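Local atomic coordinates of tail spike protein (Acinetobacter phage vB_AbaP_AS12, PDB entry 6EU4), a protein that forms the trimeric tailspike of an Acinetobacter baumannii phage and probably recognises and cleaves the capsular polysaccharide of the host cell. Residues Thr31-Tyr43 with Pro54-Ser66. Sequence-based numbering, arbitrary orientation. Where two conformers were deposited one is given.
Sequences TANDGMVAYVKGY and PYVGGGHRIYVAS. With ZN (zinc ion), chain D.
Antiparallel strands 37-40 and 59-63, neighbours in the small N-terminal sheet of the tailspike, point a zinc-binding histidine toward the threefold axis of the trimer. Val37 and Tyr39 face the same way as Ile62 and His60, in non-hydrogen-bonded pairs. Ala38 with Arg61 and Val40 with Gly59 form the hydrogen-bonded pairs; Ala38 N reaches Arg61 O at 2.9 Å. Tyr39, with CG anti to its N (chi1 -179°), turns a ring edge onto the His60 imidazole in a T-shaped stack, CD1 sitting over the middle of the face, 3.6 Å from His60 NE2. That nitrogen binds zinc at 2.0 Å, and the tyrosine edge packs against the face of this first-shell ligand.

Just before strand 37-40 starts and after 59-63 ends, Asp34 OD1 accepts a nearly straight bond from Ala65 N (2.9 Å), which arrives from above the carboxylate plane. Beside it Tyr63 sets its ring edge against Asn33 O, with CD2 3.4 Å away. Toward the opposite end, Lys41 CB lies 3.8 Å from Tyr55 CD1, while Lys41 NZ hydrogen-bonds to Asn22 OD1 and to Gly35 O of the second subunit.

His60 of each of the other two subunits also binds the zinc; with one water they make a three-histidine, one-water site shared by three subunits at the threefold of the N-terminal region.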
loop_
_atom_site.group_PDB
_atom_site.type_symbol
_atom_site.label_atom_id
_atom_site.label_comp_id
_atom_site.label_asym_id
_atom_site.label_seq_id
_atom_site.Cartn_x
_atom_site.Cartn_y
_atom_site.Cartn_z
ATOM N N THR A 31 -50.881 -22.900 35.085
ATOM C CA THR A 31 -50.635 -23.968 36.049
ATOM C C THR A 31 -49.771 -25.035 35.391
ATOM O O THR A 31 -50.189 -25.664 34.412
ATOM C CB THR A 31 -51.941 -24.586 36.553
ATOM O OG1 THR A 31 -52.624 -25.252 35.481
ATOM C CG2 THR A 31 -52.850 -23.534 37.157
ATOM N N ALA A 32 -48.564 -25.237 35.920
ATOM C CA ALA A 32 -47.593 -26.100 35.268
ATOM C C ALA A 32 -46.782 -26.869 36.299
ATOM O O ALA A 32 -46.476 -26.361 37.380
ATOM C CB ALA A 32 -46.650 -25.289 34.372
ATOM N N ASN A 33 -46.438 -28.102 35.945
ATOM C CA ASN A 33 -45.512 -28.903 36.727
ATOM C C ASN A 33 -44.076 -28.591 36.327
ATOM O O ASN A 33 -43.799 -28.142 35.212
ATOM C CB ASN A 33 -45.778 -30.392 36.534
ATOM C CG ASN A 33 -47.049 -30.861 37.218
ATOM O OD1 ASN A 33 -47.555 -30.218 38.145
ATOM N ND2 ASN A 33 -47.565 -32.005 36.775
ATOM N N ASP A 34 -43.161 -28.842 37.258
ATOM C CA ASP A 34 -41.740 -28.665 36.991
ATOM C C ASP A 34 -41.350 -29.425 35.726
ATOM O O ASP A 34 -41.685 -30.602 35.571
ATOM C CB ASP A 34 -40.928 -29.166 38.192
ATOM C CG ASP A 34 -39.503 -28.648 38.203
ATOM O OD1 ASP A 34 -39.229 -27.613 37.567
ATOM O OD2 ASP A 34 -38.654 -29.282 38.861
ATOM N N GLY A 35 -40.674 -28.736 34.806
ATOM C CA GLY A 35 -40.198 -29.356 33.584
ATOM C C GLY A 35 -41.159 -29.347 32.410
ATOM O O GLY A 35 -40.817 -29.895 31.353
HETATM N N MSE A 36 -42.346 -28.766 32.560
HETATM C CA MSE A 36 -43.309 -28.635 31.469
HETATM C C MSE A 36 -42.719 -27.810 30.315
HETATM O O MSE A 36 -41.948 -26.884 30.548
HETATM C CB MSE A 36 -44.593 -27.984 32.007
HETATM C CG MSE A 36 -45.721 -27.774 30.998
HETATM SE SE MSE A 36 -47.404 -27.226 31.872
HETATM C CE MSE A 36 -47.833 -28.899 32.773
ATOM N N VAL A 37 -43.093 -28.132 29.075
ATOM C CA VAL A 37 -42.621 -27.408 27.893
ATOM C C VAL A 37 -43.805 -26.712 27.238
ATOM O O VAL A 37 -44.842 -27.340 26.982
ATOM C CB VAL A 37 -41.930 -28.339 26.879
ATOM C CG1 VAL A 37 -41.398 -27.529 25.693
ATOM C CG2 VAL A 37 -40.815 -29.147 27.535
ATOM N N ALA A 38 -43.640 -25.423 26.951
ATOM C CA ALA A 38 -44.627 -24.624 26.248
ATOM C C ALA A 38 -44.000 -24.010 25.002
ATOM O O ALA A 38 -42.792 -23.758 24.955
ATOM C CB ALA A 38 -45.177 -23.504 27.141
ATOM N N TYR A 39 -44.835 -23.771 23.998
ATOM C CA TYR A 39 -44.463 -23.011 22.812
ATOM C C TYR A 39 -45.221 -21.693 22.837
ATOM O O TYR A 39 -46.453 -21.689 22.799
ATOM C CB TYR A 39 -44.778 -23.781 21.531
ATOM C CG TYR A 39 -44.372 -23.031 20.283
ATOM C CD1 TYR A 39 -43.054 -23.039 19.849
ATOM C CD2 TYR A 39 -45.299 -22.303 19.552
ATOM C CE1 TYR A 39 -42.668 -22.343 18.711
ATOM C CE2 TYR A 39 -44.931 -21.616 18.418
ATOM C CZ TYR A 39 -43.616 -21.637 18.000
ATOM O OH TYR A 39 -43.253 -20.944 16.873
ATOM N N VAL A 40 -44.488 -20.581 22.899
ATOM C CA VAL A 40 -45.089 -19.253 22.907
ATOM C C VAL A 40 -45.130 -18.727 21.477
ATOM O O VAL A 40 -44.096 -18.658 20.800
ATOM C CB VAL A 40 -44.310 -18.297 23.828
ATOM C CG1 VAL A 40 -44.936 -16.901 23.811
ATOM C CG2 VAL A 40 -44.271 -18.833 25.260
ATOM N N LYS A 41 -46.326 -18.342 21.020
ATOM C CA LYS A 41 -46.499 -17.919 19.632
ATOM C C LYS A 41 -45.701 -16.655 19.344
ATOM O O LYS A 41 -44.997 -16.560 18.332
ATOM C CB LYS A 41 -47.977 -17.683 19.331
ATOM C CG LYS A 41 -48.865 -18.884 19.497
ATOM C CD LYS A 41 -50.295 -18.511 19.127
ATOM C CE LYS A 41 -51.283 -19.574 19.490
ATOM N NZ LYS A 41 -52.686 -19.118 19.207
ATOM N N GLY A 42 -45.816 -15.663 20.220
ATOM C CA GLY A 42 -45.083 -14.423 20.065
ATOM C C GLY A 42 -45.003 -13.731 21.402
ATOM O O GLY A 42 -45.767 -14.037 22.320
ATOM N N TYR A 43 -44.038 -12.817 21.524
ATOM C CA TYR A 43 -43.880 -12.112 22.791
ATOM C C TYR A 43 -45.149 -11.339 23.114
ATOM O O TYR A 43 -45.688 -11.423 24.232
ATOM C CB TYR A 43 -42.661 -11.175 22.737
ATOM C CG TYR A 43 -42.211 -10.684 24.102
ATOM C CD1 TYR A 43 -42.892 -9.668 24.751
ATOM C CD2 TYR A 43 -41.108 -11.246 24.738
ATOM C CE1 TYR A 43 -42.493 -9.212 25.994
ATOM C CE2 TYR A 43 -40.693 -10.799 25.988
ATOM C CZ TYR A 43 -41.399 -9.777 26.614
ATOM O OH TYR A 43 -41.015 -9.306 27.845
ATOM N N PRO A 54 -46.103 -11.911 11.401
ATOM C CA PRO A 54 -46.861 -11.269 12.483
ATOM C C PRO A 54 -46.434 -11.712 13.879
ATOM O O PRO A 54 -46.472 -10.914 14.821
ATOM C CB PRO A 54 -48.310 -11.677 12.176
ATOM C CG PRO A 54 -48.189 -12.961 11.438
ATOM C CD PRO A 54 -46.939 -12.826 10.610
ATOM N N TYR A 55 -46.037 -12.973 14.035
ATOM C CA TYR A 55 -45.682 -13.519 15.340
ATOM C C TYR A 55 -44.167 -13.465 15.480
ATOM O O TYR A 55 -43.450 -14.096 14.699
ATOM C CB TYR A 55 -46.191 -14.953 15.497
ATOM C CG TYR A 55 -47.694 -15.093 15.621
ATOM C CD1 TYR A 55 -48.329 -14.884 16.834
ATOM C CD2 TYR A 55 -48.478 -15.466 14.535
ATOM C CE1 TYR A 55 -49.686 -15.031 16.960
ATOM C CE2 TYR A 55 -49.846 -15.610 14.658
ATOM C CZ TYR A 55 -50.444 -15.395 15.872
ATOM O OH TYR A 55 -51.805 -15.540 16.014
ATOM N N VAL A 56 -43.676 -12.690 16.445
ATOM C CA VAL A 56 -42.235 -12.553 16.651
ATOM C C VAL A 56 -41.954 -12.579 18.142
ATOM O O VAL A 56 -42.808 -12.238 18.964
ATOM C CB VAL A 56 -41.643 -11.268 16.019
ATOM C CG1 VAL A 56 -41.868 -11.245 14.513
ATOM C CG2 VAL A 56 -42.221 -10.003 16.677
ATOM N N GLY A 57 -40.747 -13.019 18.488
ATOM C CA GLY A 57 -40.298 -12.976 19.862
ATOM C C GLY A 57 -40.799 -14.092 20.750
ATOM O O GLY A 57 -40.642 -13.996 21.972
ATOM N N GLY A 58 -41.394 -15.140 20.189
ATOM C CA GLY A 58 -41.845 -16.289 20.953
ATOM C C GLY A 58 -40.768 -17.344 21.093
ATOM O O GLY A 58 -39.575 -17.044 21.163
ATOM N N GLY A 59 -41.188 -18.598 21.117
ATOM C CA GLY A 59 -40.269 -19.714 21.172
ATOM C C GLY A 59 -40.627 -20.657 22.296
ATOM O O GLY A 59 -41.538 -20.414 23.085
ATOM N N HIS A 60 -39.888 -21.766 22.353
ATOM C CA HIS A 60 -40.136 -22.774 23.375
ATOM C C HIS A 60 -39.644 -22.284 24.730
ATOM O O HIS A 60 -38.627 -21.585 24.830
ATOM C CB HIS A 60 -39.438 -24.092 23.027
ATOM C CG HIS A 60 -39.930 -24.729 21.765
ATOM N ND1 HIS A 60 -39.434 -24.391 20.525
ATOM C CD2 HIS A 60 -40.870 -25.680 21.549
ATOM C CE1 HIS A 60 -40.047 -25.106 19.599
ATOM N NE2 HIS A 60 -40.919 -25.899 20.193
ATOM N N ARG A 61 -40.383 -22.646 25.774
ATOM C CA ARG A 61 -39.976 -22.392 27.146
ATOM C C ARG A 61 -40.174 -23.646 27.977
ATOM O O ARG A 61 -41.055 -24.466 27.699
ATOM C CB ARG A 61 -40.753 -21.228 27.755
ATOM C CG ARG A 61 -40.453 -19.918 27.046
ATOM C CD ARG A 61 -40.821 -18.705 27.849
ATOM N NE ARG A 61 -40.359 -17.493 27.168
ATOM C CZ ARG A 61 -39.459 -16.640 27.641
ATOM N NH1 ARG A 61 -38.885 -16.823 28.819
ATOM N NH2 ARG A 61 -39.133 -15.582 26.926
ATOM N N ILE A 62 -39.335 -23.789 28.996
ATOM C CA ILE A 62 -39.411 -24.906 29.929
ATOM C C ILE A 62 -39.575 -24.342 31.327
ATOM O O ILE A 62 -38.802 -23.474 31.750
ATOM C CB ILE A 62 -38.164 -25.803 29.850
ATOM C CG1 ILE A 62 -37.991 -26.339 28.428
ATOM C CG2 ILE A 62 -38.284 -26.946 30.856
ATOM C CD1 ILE A 62 -36.693 -27.119 28.207
ATOM N N TYR A 63 -40.560 -24.851 32.052
ATOM C CA TYR A 63 -40.838 -24.357 33.393
ATOM C C TYR A 63 -39.815 -24.894 34.390
ATOM O O TYR A 63 -39.596 -26.105 34.479
ATOM C CB TYR A 63 -42.251 -24.752 33.808
ATOM C CG TYR A 63 -42.647 -24.179 35.142
ATOM C CD1 TYR A 63 -42.647 -22.807 35.347
ATOM C CD2 TYR A 63 -43.017 -25.007 36.197
ATOM C CE1 TYR A 63 -43.004 -22.270 36.563
ATOM C CE2 TYR A 63 -43.379 -24.476 37.419
ATOM C CZ TYR A 63 -43.371 -23.106 37.593
ATOM O OH TYR A 63 -43.720 -22.563 38.797
ATOM N N VAL A 64 -39.169 -23.984 35.117
ATOM C CA VAL A 64 -38.211 -24.325 36.167
ATOM C C VAL A 64 -38.822 -23.864 37.489
ATOM O O VAL A 64 -38.707 -22.689 37.861
ATOM C CB VAL A 64 -36.842 -23.680 35.930
ATOM C CG1 VAL A 64 -35.874 -24.059 37.041
ATOM C CG2 VAL A 64 -36.286 -24.082 34.575
ATOM N N ALA A 65 -39.448 -24.802 38.212
ATOM C CA ALA A 65 -40.264 -24.446 39.374
ATOM C C ALA A 65 -39.471 -23.673 40.421
ATOM O O ALA A 65 -40.010 -22.772 41.076
ATOM C CB ALA A 65 -40.863 -25.702 40.002
ATOM N N SER A 66 -38.198 -24.019 40.614
ATOM C CA SER A 66 -37.388 -23.332 41.613
ATOM C C SER A 66 -37.141 -21.869 41.268
ATOM O O SER A 66 -36.620 -21.129 42.111
ATOM C CB SER A 66 -36.048 -24.048 41.779
ATOM O OG SER A 66 -35.286 -23.957 40.593
HETATM ZN ZN ZN D . -41.412 -26.983 18.570
HETATM O O HOH W 1 -42.278 -15.846 17.432
HETATM O O HOH W 2 -43.171 -28.112 19.433
#